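PDB 4ZXH: Abbfa_003403 from Acinetobacter baumannii, which acts as a four-domain nonribosomal peptide synthetase, probably using its condensation, adenylation, carrier and thioesterase domains to build a peptide tethered to a phosphopantetheine arm and release it. Local coordinates for residues A[876-887]-A[928-938]; A[907-915]-A[959-967]. One frame throughout, in Å; residues are numbered along the deposited sequence.

Contact 1: A[876-887]-A[928-938]; sequences FRIELGEIENVL and LQIHLPAYMVP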
loop_
_atom_site.group_PDB
_atom_site.type_symbol
_atom_site.label_atom_id
_atom_site.label_comp_id
_atom_site.label_asym_id
_atom_site.label_seq_id
_atom_site.Cartn_x
_atom_site.Cartn_y
_atom_site.Cartn_z
ATOM N N PHE A 876 -2.185 5.213 12.780
ATOM C CA PHE A 876 -2.113 3.790 12.434
ATOM C C PHE A 876 -0.659 3.359 12.360
ATOM O O PHE A 876 0.231 4.195 12.392
ATOM C CB PHE A 876 -2.809 3.495 11.103
ATOM C CG PHE A 876 -2.312 4.332 9.959
ATOM C CD1 PHE A 876 -1.273 3.892 9.158
ATOM C CD2 PHE A 876 -2.895 5.566 9.681
ATOM C CE1 PHE A 876 -0.829 4.671 8.111
ATOM C CE2 PHE A 876 -2.456 6.348 8.631
ATOM C CZ PHE A 876 -1.424 5.907 7.852
ATOM N N ARG A 877 -0.408 2.062 12.261
ATOM C CA ARG A 877 0.970 1.598 12.278
ATOM C C ARG A 877 1.367 0.989 10.930
ATOM O O ARG A 877 0.517 0.547 10.169
ATOM C CB ARG A 877 1.184 0.605 13.420
ATOM C CG ARG A 877 0.350 -0.658 13.336
ATOM C CD ARG A 877 0.671 -1.585 14.505
ATOM N NE ARG A 877 2.074 -2.007 14.474
ATOM C CZ ARG A 877 2.540 -3.038 13.773
ATOM N NH1 ARG A 877 1.711 -3.776 13.037
ATOM N NH2 ARG A 877 3.838 -3.327 13.810
ATOM N N ILE A 878 2.668 1.001 10.642
ATOM C CA ILE A 878 3.208 0.568 9.356
ATOM C C ILE A 878 4.173 -0.595 9.566
ATOM O O ILE A 878 4.904 -0.622 10.553
ATOM C CB ILE A 878 3.972 1.719 8.626
ATOM C CG1 ILE A 878 3.102 2.964 8.462
ATOM C CG2 ILE A 878 4.457 1.277 7.254
ATOM C CD1 ILE A 878 2.145 2.872 7.326
ATOM N N GLU A 879 4.170 -1.552 8.645
ATOM C CA GLU A 879 5.205 -2.576 8.602
ATOM C C GLU A 879 6.331 -2.146 7.659
ATOM O O GLU A 879 6.305 -2.484 6.469
ATOM C CB GLU A 879 4.619 -3.912 8.144
ATOM C CG GLU A 879 4.043 -4.733 9.261
ATOM C CD GLU A 879 5.078 -5.083 10.314
ATOM O OE1 GLU A 879 6.178 -5.552 9.944
ATOM O OE2 GLU A 879 4.789 -4.885 11.513
ATOM N N LEU A 880 7.320 -1.422 8.187
ATOM C CA LEU A 880 8.358 -0.800 7.352
ATOM C C LEU A 880 9.019 -1.785 6.384
ATOM O O LEU A 880 9.272 -1.458 5.226
ATOM C CB LEU A 880 9.420 -0.139 8.235
ATOM C CG LEU A 880 8.883 1.036 9.057
ATOM C CD1 LEU A 880 9.888 1.514 10.089
ATOM C CD2 LEU A 880 8.451 2.176 8.135
ATOM N N GLY A 881 9.262 -3.001 6.849
ATOM C CA GLY A 881 9.920 -4.004 6.030
ATOM C C GLY A 881 9.177 -4.404 4.767
ATOM O O GLY A 881 9.800 -4.848 3.802
ATOM N N GLU A 882 7.853 -4.258 4.748
ATOM C CA GLU A 882 7.125 -4.579 3.530
ATOM C C GLU A 882 7.467 -3.553 2.467
ATOM O O GLU A 882 7.659 -3.898 1.289
ATOM C CB GLU A 882 5.632 -4.626 3.776
ATOM C CG GLU A 882 5.235 -5.699 4.766
ATOM C CD GLU A 882 3.752 -5.707 5.043
ATOM O OE1 GLU A 882 3.034 -4.902 4.414
ATOM O OE2 GLU A 882 3.307 -6.514 5.888
ATOM N N ILE A 883 7.575 -2.291 2.878
ATOM C CA ILE A 883 8.046 -1.269 1.952
ATOM C C ILE A 883 9.469 -1.584 1.482
ATOM O O ILE A 883 9.782 -1.453 0.294
ATOM C CB ILE A 883 8.012 0.126 2.585
ATOM C CG1 ILE A 883 6.687 0.343 3.321
ATOM C CG2 ILE A 883 8.250 1.216 1.532
ATOM C CD1 ILE A 883 6.588 1.701 4.008
ATOM N N GLU A 884 10.328 -2.020 2.403
ATOM C CA GLU A 884 11.725 -2.328 2.055
ATOM C C GLU A 884 11.823 -3.464 1.040
ATOM O O GLU A 884 12.632 -3.400 0.112
ATOM C CB GLU A 884 12.533 -2.655 3.311
ATOM C CG GLU A 884 12.709 -1.443 4.222
ATOM C CD GLU A 884 13.246 -1.766 5.608
ATOM O OE1 GLU A 884 13.434 -2.963 5.943
ATOM O OE2 GLU A 884 13.469 -0.798 6.372
ATOM N N ASN A 885 10.972 -4.480 1.197
ATOM C CA ASN A 885 10.932 -5.596 0.259
ATOM C C ASN A 885 10.512 -5.181 -1.147
ATOM O O ASN A 885 11.098 -5.656 -2.134
ATOM C CB ASN A 885 10.008 -6.699 0.778
ATOM C CG ASN A 885 10.671 -7.560 1.856
ATOM O OD1 ASN A 885 11.894 -7.761 1.850
ATOM N ND2 ASN A 885 9.870 -8.061 2.791
ATOM N N VAL A 886 9.519 -4.294 -1.254
ATOM C CA VAL A 886 9.074 -3.866 -2.578
ATOM C C VAL A 886 10.191 -3.062 -3.272
ATOM O O VAL A 886 10.459 -3.258 -4.460
ATOM C CB VAL A 886 7.767 -3.030 -2.527
ATOM C CG1 VAL A 886 7.483 -2.435 -3.877
ATOM C CG2 VAL A 886 6.590 -3.888 -2.111
ATOM N N LEU A 887 10.851 -2.179 -2.528
ATOM C CA LEU A 887 11.966 -1.421 -3.079
ATOM C C LEU A 887 13.101 -2.332 -3.568
ATOM O O LEU A 887 13.629 -2.141 -4.653
ATOM C CB LEU A 887 12.490 -0.444 -2.035
ATOM C CG LEU A 887 11.689 0.840 -1.848
ATOM C CD1 LEU A 887 12.090 1.543 -0.552
ATOM C CD2 LEU A 887 11.896 1.760 -3.018
ATOM N N LEU A 928 6.591 2.227 -6.625
ATOM C CA LEU A 928 5.972 1.880 -5.357
ATOM C C LEU A 928 4.475 2.219 -5.359
ATOM O O LEU A 928 3.669 1.500 -4.768
ATOM C CB LEU A 928 6.665 2.586 -4.190
ATOM C CG LEU A 928 8.162 2.355 -3.970
ATOM C CD1 LEU A 928 8.523 2.869 -2.603
ATOM C CD2 LEU A 928 8.550 0.910 -4.101
ATOM N N GLN A 929 4.096 3.297 -6.031
ATOM C CA GLN A 929 2.692 3.668 -6.088
ATOM C C GLN A 929 1.806 2.570 -6.684
ATOM O O GLN A 929 0.646 2.435 -6.300
ATOM C CB GLN A 929 2.528 4.955 -6.878
ATOM C CG GLN A 929 2.324 6.194 -6.017
ATOM C CD GLN A 929 2.575 7.470 -6.796
ATOM O OE1 GLN A 929 3.292 7.462 -7.797
ATOM N NE2 GLN A 929 1.977 8.569 -6.351
ATOM N N ILE A 930 2.353 1.763 -7.585
ATOM C CA ILE A 930 1.554 0.731 -8.216
ATOM C C ILE A 930 1.691 -0.581 -7.416
ATOM O O ILE A 930 0.877 -1.509 -7.586
ATOM C CB ILE A 930 1.952 0.524 -9.733
ATOM C CG1 ILE A 930 3.205 -0.321 -9.915
ATOM C CG2 ILE A 930 2.151 1.878 -10.441
ATOM C CD1 ILE A 930 2.880 -1.691 -10.443
ATOM N N HIS A 931 2.670 -0.648 -6.510
ATOM C CA HIS A 931 2.929 -1.899 -5.760
ATOM C C HIS A 931 2.594 -1.866 -4.260
ATOM O O HIS A 931 2.541 -2.903 -3.593
ATOM C CB HIS A 931 4.391 -2.312 -5.925
ATOM C CG HIS A 931 4.716 -2.812 -7.297
ATOM N ND1 HIS A 931 4.141 -3.947 -7.832
ATOM C CD2 HIS A 931 5.543 -2.323 -8.251
ATOM C CE1 HIS A 931 4.608 -4.139 -9.052
ATOM N NE2 HIS A 931 5.461 -3.167 -9.331
ATOM N N LEU A 932 2.361 -0.672 -3.738
ATOM C CA LEU A 932 2.054 -0.500 -2.336
ATOM C C LEU A 932 0.687 0.130 -2.116
ATOM O O LEU A 932 0.185 0.850 -2.987
ATOM C CB LEU A 932 3.133 0.352 -1.695
ATOM C CG LEU A 932 4.444 -0.400 -1.500
ATOM C CD1 LEU A 932 5.484 0.522 -0.922
ATOM C CD2 LEU A 932 4.209 -1.571 -0.563
ATOM N N PRO A 933 0.070 -0.145 -0.957
ATOM C CA PRO A 933 -1.084 0.671 -0.563
ATOM C C PRO A 933 -0.626 2.104 -0.468
ATOM O O PRO A 933 0.544 2.330 -0.151
ATOM C CB PRO A 933 -1.477 0.124 0.811
ATOM C CG PRO A 933 -0.927 -1.240 0.834
ATOM C CD PRO A 933 0.316 -1.249 -0.021
ATOM N N ALA A 934 -1.519 3.046 -0.729
ATOM C CA ALA A 934 -1.156 4.450 -0.771
ATOM C C ALA A 934 -0.529 4.920 0.535
ATOM O O ALA A 934 0.398 5.729 0.524
ATOM C CB ALA A 934 -2.356 5.284 -1.101
ATOM N N TYR A 935 -1.017 4.417 1.663
ATOM C CA TYR A 935 -0.503 4.897 2.937
ATOM C C TYR A 935 0.906 4.385 3.214
ATOM O O TYR A 935 1.565 4.871 4.121
ATOM C CB TYR A 935 -1.446 4.526 4.094
ATOM C CG TYR A 935 -1.623 3.051 4.386
ATOM C CD1 TYR A 935 -2.663 2.322 3.803
ATOM C CD2 TYR A 935 -0.779 2.392 5.278
ATOM C CE1 TYR A 935 -2.844 0.969 4.085
ATOM C CE2 TYR A 935 -0.953 1.040 5.563
ATOM C CZ TYR A 935 -1.987 0.335 4.964
ATOM O OH TYR A 935 -2.147 -1.005 5.245
ATOM N N MET A 936 1.384 3.431 2.420
ATOM C CA MET A 936 2.740 2.924 2.608
ATOM C C MET A 936 3.763 3.488 1.597
ATOM O O MET A 936 4.906 3.025 1.529
ATOM C CB MET A 936 2.714 1.395 2.567
ATOM C CG MET A 936 1.968 0.829 3.764
ATOM S SD MET A 936 1.686 -0.945 3.781
ATOM C CE MET A 936 3.350 -1.540 4.076
ATOM N N VAL A 937 3.357 4.491 0.822
ATOM C CA VAL A 937 4.255 5.102 -0.152
ATOM C C VAL A 937 5.010 6.278 0.445
ATOM O O VAL A 937 4.387 7.263 0.844
ATOM C CB VAL A 937 3.506 5.608 -1.380
ATOM C CG1 VAL A 937 4.480 6.351 -2.309
ATOM C CG2 VAL A 937 2.820 4.461 -2.084
ATOM N N PRO A 938 6.353 6.180 0.505
ATOM C CA PRO A 938 7.205 7.184 1.160
ATOM C C PRO A 938 7.030 8.577 0.592
ATOM O O PRO A 938 6.764 8.731 -0.600
ATOM C CB PRO A 938 8.622 6.665 0.899
ATOM C CG PRO A 938 8.452 5.203 0.811
ATOM C CD PRO A 938 7.137 5.010 0.083
#
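Phe876 and Tyr935 meet at a steep but irregular angle, their planes 80° apart and their centroids 5.4 Å from each other, which makes neither a stack nor an edge-to-face pair. Ile878 CD1 lies in plane at the edge of both rings and comes 3.6 Å from Tyr935 CD2. The Tyr935 ring is set between its own backbone N and carbonyl carbon (chi1 65°), which turns it toward the loop 876-879. At the other end Ile930 CD1 covers one face of the His931 ring toward its rim; the nearest His931 atom to Val886 CG1 is CB, and the methyl lies oblique to the ring.

Between these ends the helix 880-887 rests on aliphatic groups. The two methyls of Val886 divide between two leucines: CG1 reaches Leu928 CD2 at 3.5 Å and CG2 reaches Leu932 CD2 at 3.7 Å. Leu887 CD2 lies against both methyls of Leu928. Ile883 sends CG2 to Leu932 CD1 and CG1 to Met936 CE, 3.9 Å away. Bent at chi3 (71°), Met936 brings that methyl near Glu879 O and against Glu882 CB and OE1.

Within the C-terminal domain of the AMP-binding enzyme, dispersion and shape thus fit helix 880-888 to the end of helix 921-931 and the loop beyond. Directed bonds come from the condensation domain, where Arg221 and Asp347 hold Tyr935 by its hydroxyl and backbone N, tying this apolar contact to that domain.

Contact 2: A[907-915]-A[959-967]; sequences DQKLVAYVT and AFPEPIFEQ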
loop_
_atom_site.group_PDB
_atom_site.type_symbol
_atom_site.label_atom_id
_atom_site.label_comp_id
_atom_site.label_asym_id
_atom_site.label_seq_id
_atom_site.Cartn_x
_atom_site.Cartn_y
_atom_site.Cartn_z
ATOM N N ASP A 907 3.480 15.877 13.129
ATOM C CA ASP A 907 3.175 15.108 11.928
ATOM C C ASP A 907 4.323 14.166 11.530
ATOM O O ASP A 907 5.502 14.508 11.665
ATOM C CB ASP A 907 2.808 16.053 10.777
ATOM C CG ASP A 907 2.436 15.305 9.498
ATOM O OD1 ASP A 907 1.442 14.532 9.495
ATOM O OD2 ASP A 907 3.125 15.521 8.481
ATOM N N GLN A 908 3.955 12.973 11.056
ATOM C CA GLN A 908 4.917 11.916 10.751
ATOM C C GLN A 908 4.886 11.558 9.265
ATOM O O GLN A 908 3.827 11.564 8.633
ATOM C CB GLN A 908 4.642 10.665 11.593
ATOM C CG GLN A 908 4.489 10.923 13.082
ATOM C CD GLN A 908 3.114 11.490 13.451
ATOM O OE1 GLN A 908 2.137 11.341 12.701
ATOM N NE2 GLN A 908 3.043 12.172 14.596
ATOM N N LYS A 909 6.057 11.258 8.712
ATOM C CA LYS A 909 6.178 10.897 7.308
ATOM C C LYS A 909 7.228 9.809 7.117
ATOM O O LYS A 909 8.167 9.682 7.910
ATOM C CB LYS A 909 6.544 12.115 6.462
ATOM C CG LYS A 909 5.440 13.131 6.215
ATOM C CD LYS A 909 6.038 14.315 5.429
ATOM C CE LYS A 909 5.028 15.391 5.032
ATOM N NZ LYS A 909 4.035 14.921 4.020
ATOM N N LEU A 910 7.054 9.031 6.054
ATOM C CA LEU A 910 7.966 7.960 5.666
ATOM C C LEU A 910 9.092 8.446 4.776
ATOM O O LEU A 910 8.848 9.229 3.859
ATOM C CB LEU A 910 7.193 6.876 4.927
ATOM C CG LEU A 910 6.243 6.093 5.808
ATOM C CD1 LEU A 910 5.380 5.201 4.933
ATOM C CD2 LEU A 910 7.069 5.284 6.741
ATOM N N VAL A 911 10.310 7.956 5.038
ATOM C CA VAL A 911 11.524 8.241 4.245
ATOM C C VAL A 911 12.137 6.961 3.721
ATOM O O VAL A 911 12.323 5.999 4.478
ATOM C CB VAL A 911 12.614 8.931 5.081
ATOM C CG1 VAL A 911 13.712 9.502 4.188
ATOM C CG2 VAL A 911 12.010 9.998 5.930
ATOM N N ALA A 912 12.494 6.937 2.449
ATOM C CA ALA A 912 13.160 5.760 1.911
ATOM C C ALA A 912 14.586 6.074 1.511
ATOM O O ALA A 912 14.819 6.931 0.652
ATOM C CB ALA A 912 12.392 5.209 0.717
ATOM N N TYR A 913 15.539 5.390 2.136
ATOM C CA TYR A 913 16.949 5.473 1.723
ATOM C C TYR A 913 17.287 4.285 0.804
ATOM O O TYR A 913 16.893 3.138 1.093
ATOM C CB TYR A 913 17.880 5.487 2.943
ATOM C CG TYR A 913 17.554 6.545 3.974
ATOM C CD1 TYR A 913 18.214 7.779 3.974
ATOM C CD2 TYR A 913 16.600 6.315 4.940
ATOM C CE1 TYR A 913 17.917 8.764 4.913
ATOM C CE2 TYR A 913 16.288 7.283 5.886
ATOM C CZ TYR A 913 16.951 8.505 5.870
ATOM O OH TYR A 913 16.630 9.461 6.812
ATOM N N VAL A 914 17.979 4.542 -0.311
ATOM C CA VAL A 914 18.310 3.454 -1.236
ATOM C C VAL A 914 19.754 3.515 -1.739
ATOM O O VAL A 914 20.332 4.601 -1.842
ATOM C CB VAL A 914 17.358 3.444 -2.447
ATOM C CG1 VAL A 914 15.930 3.100 -2.004
ATOM C CG2 VAL A 914 17.386 4.783 -3.146
ATOM N N THR A 915 20.338 2.345 -2.021
ATOM C CA THR A 915 21.657 2.251 -2.684
ATOM C C THR A 915 21.538 1.407 -3.925
ATOM O O THR A 915 20.698 0.517 -3.984
ATOM C CB THR A 915 22.762 1.590 -1.821
ATOM O OG1 THR A 915 22.278 0.339 -1.310
ATOM C CG2 THR A 915 23.155 2.443 -0.681
ATOM N N ALA A 959 21.876 6.884 12.454
ATOM C CA ALA A 959 22.915 7.649 11.766
ATOM C C ALA A 959 22.606 8.006 10.303
ATOM O O ALA A 959 23.436 8.649 9.639
ATOM C CB ALA A 959 24.203 6.899 11.826
ATOM N N PHE A 960 21.452 7.577 9.789
ATOM C CA PHE A 960 21.013 8.045 8.474
ATOM C C PHE A 960 20.743 9.553 8.505
ATOM O O PHE A 960 20.255 10.083 9.501
ATOM C CB PHE A 960 19.767 7.289 8.016
ATOM C CG PHE A 960 20.044 5.873 7.577
ATOM C CD1 PHE A 960 20.643 4.968 8.435
ATOM C CD2 PHE A 960 19.703 5.448 6.307
ATOM C CE1 PHE A 960 20.901 3.677 8.027
ATOM C CE2 PHE A 960 19.958 4.153 5.899
ATOM C CZ PHE A 960 20.555 3.270 6.754
ATOM N N PRO A 961 21.077 10.256 7.421
ATOM C CA PRO A 961 20.912 11.717 7.484
ATOM C C PRO A 961 19.436 12.073 7.561
ATOM O O PRO A 961 18.627 11.336 7.026
ATOM C CB PRO A 961 21.534 12.224 6.177
ATOM C CG PRO A 961 22.149 11.040 5.526
ATOM C CD PRO A 961 21.516 9.799 6.096
ATOM N N GLU A 962 19.091 13.156 8.246
ATOM C CA GLU A 962 17.692 13.550 8.349
ATOM C C GLU A 962 17.226 14.007 6.979
ATOM O O GLU A 962 17.999 14.593 6.217
ATOM C CB GLU A 962 17.491 14.646 9.399
ATOM C CG GLU A 962 18.025 14.291 10.785
ATOM C CD GLU A 962 17.385 13.031 11.397
ATOM O OE1 GLU A 962 16.141 12.871 11.311
ATOM O OE2 GLU A 962 18.134 12.208 11.983
ATOM N N PRO A 963 15.978 13.676 6.634
ATOM C CA PRO A 963 15.381 14.099 5.367
ATOM C C PRO A 963 14.906 15.544 5.433
ATOM O O PRO A 963 14.520 16.007 6.505
ATOM C CB PRO A 963 14.188 13.153 5.211
ATOM C CG PRO A 963 13.780 12.891 6.606
ATOM C CD PRO A 963 15.064 12.812 7.400
ATOM N N ILE A 964 14.944 16.229 4.299
ATOM C CA ILE A 964 14.260 17.497 4.133
ATOM C C ILE A 964 13.042 17.313 3.220
ATOM O O ILE A 964 13.169 17.230 2.001
ATOM C CB ILE A 964 15.204 18.533 3.557
ATOM C CG1 ILE A 964 16.413 18.687 4.473
ATOM C CG2 ILE A 964 14.504 19.831 3.361
ATOM C CD1 ILE A 964 17.492 19.587 3.892
ATOM N N PHE A 965 11.860 17.223 3.809
ATOM C CA PHE A 965 10.637 16.973 3.032
ATOM C C PHE A 965 10.161 18.143 2.167
ATOM O O PHE A 965 10.118 19.282 2.633
ATOM C CB PHE A 965 9.487 16.589 3.961
ATOM C CG PHE A 965 9.675 15.282 4.658
ATOM C CD1 PHE A 965 9.501 14.085 3.977
ATOM C CD2 PHE A 965 10.019 15.242 5.999
ATOM C CE1 PHE A 965 9.668 12.862 4.633
ATOM C CE2 PHE A 965 10.187 14.025 6.652
ATOM C CZ PHE A 965 10.005 12.838 5.970
ATOM N N GLU A 966 9.784 17.841 0.921
ATOM C CA GLU A 966 8.985 18.749 0.096
ATOM C C GLU A 966 7.687 19.096 0.832
ATOM O O GLU A 966 6.965 18.200 1.275
ATOM C CB GLU A 966 8.655 18.117 -1.263
ATOM C CG GLU A 966 9.800 18.101 -2.287
ATOM C CD GLU A 966 9.390 17.499 -3.645
ATOM O OE1 GLU A 966 8.247 17.752 -4.097
ATOM O OE2 GLU A 966 10.215 16.784 -4.265
ATOM N N GLN A 967 7.384 20.383 0.975
ATOM C CA GLN A 967 6.186 20.787 1.716
ATOM C C GLN A 967 5.017 21.089 0.770
ATOM O O GLN A 967 3.878 21.266 1.203
ATOM C CB GLN A 967 6.484 22.000 2.606
#
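Lys909 runs its aliphatic chain over one face of the Phe965 ring, the two side chains passing in opposite directions, with CD 3.8 Å from the ring centroid and 13° off the normal, a CH-pi contact. Pro963 CB sits on the opposite face of that ring, nearer the rim, and Leu910 O meets its edge in plane, 3.8 Å from Phe965 CE1. Leu910 itself turns its side chain away from the loop. Val911 then fills the angle between two partners: its CG2 is 3.5 Å from Pro963 CG and equally near Phe965 CZ, a position set by CG2 standing beside the backbone N.

Tyr913 carries the most. The edge of Phe960 points at one face of its ring (T-shaped, centroids 4.8 Å apart, planes at 71°), and Phe960 CB adds a CH-pi contact. Beyond the ring, Tyr913 OH donates to Pro961 O at 2.7 Å, approaching at 158° to the C=O bond but tilted out of the carbonyl plane. Phe960-Pro961-Glu962-Pro963 resembles the LPxP motif of linkers between adenylation and carrier domains, with Phe960 in the leucine's place, and probably corresponds to it, consistent with the linker being held against this domain where it begins.

Strand 907-916 is the middle strand of a three-stranded sheet, antiparallel to 893-903 and parallel to 940-943. The linker crosses one side of it on its way to helix 977-990, while Leu910 and Ala912 face helix 880-888.

Strand 907-916 joins the two contacts: Leu910 and Ala912 pack against Leu880, Ile883, Leu887 and Pro938 of contact 1, while Lys909, Val911 and Tyr913 point to the loop of contact 2. Contact 1 is therefore the buried helical layer on one side of the small sheet, and contact 2 the more open covering on the other, with several exposed linker residues. Their chemistry follows. The inner layer is mostly branched aliphatics and a methionine, with one oblique aromatic pair at its edge and without a bond between its segments; the outer one relies on aromatic faces, proline rings and a tyrosine hydroxyl bound to a backbone carbonyl of a segment without regular helix or strand.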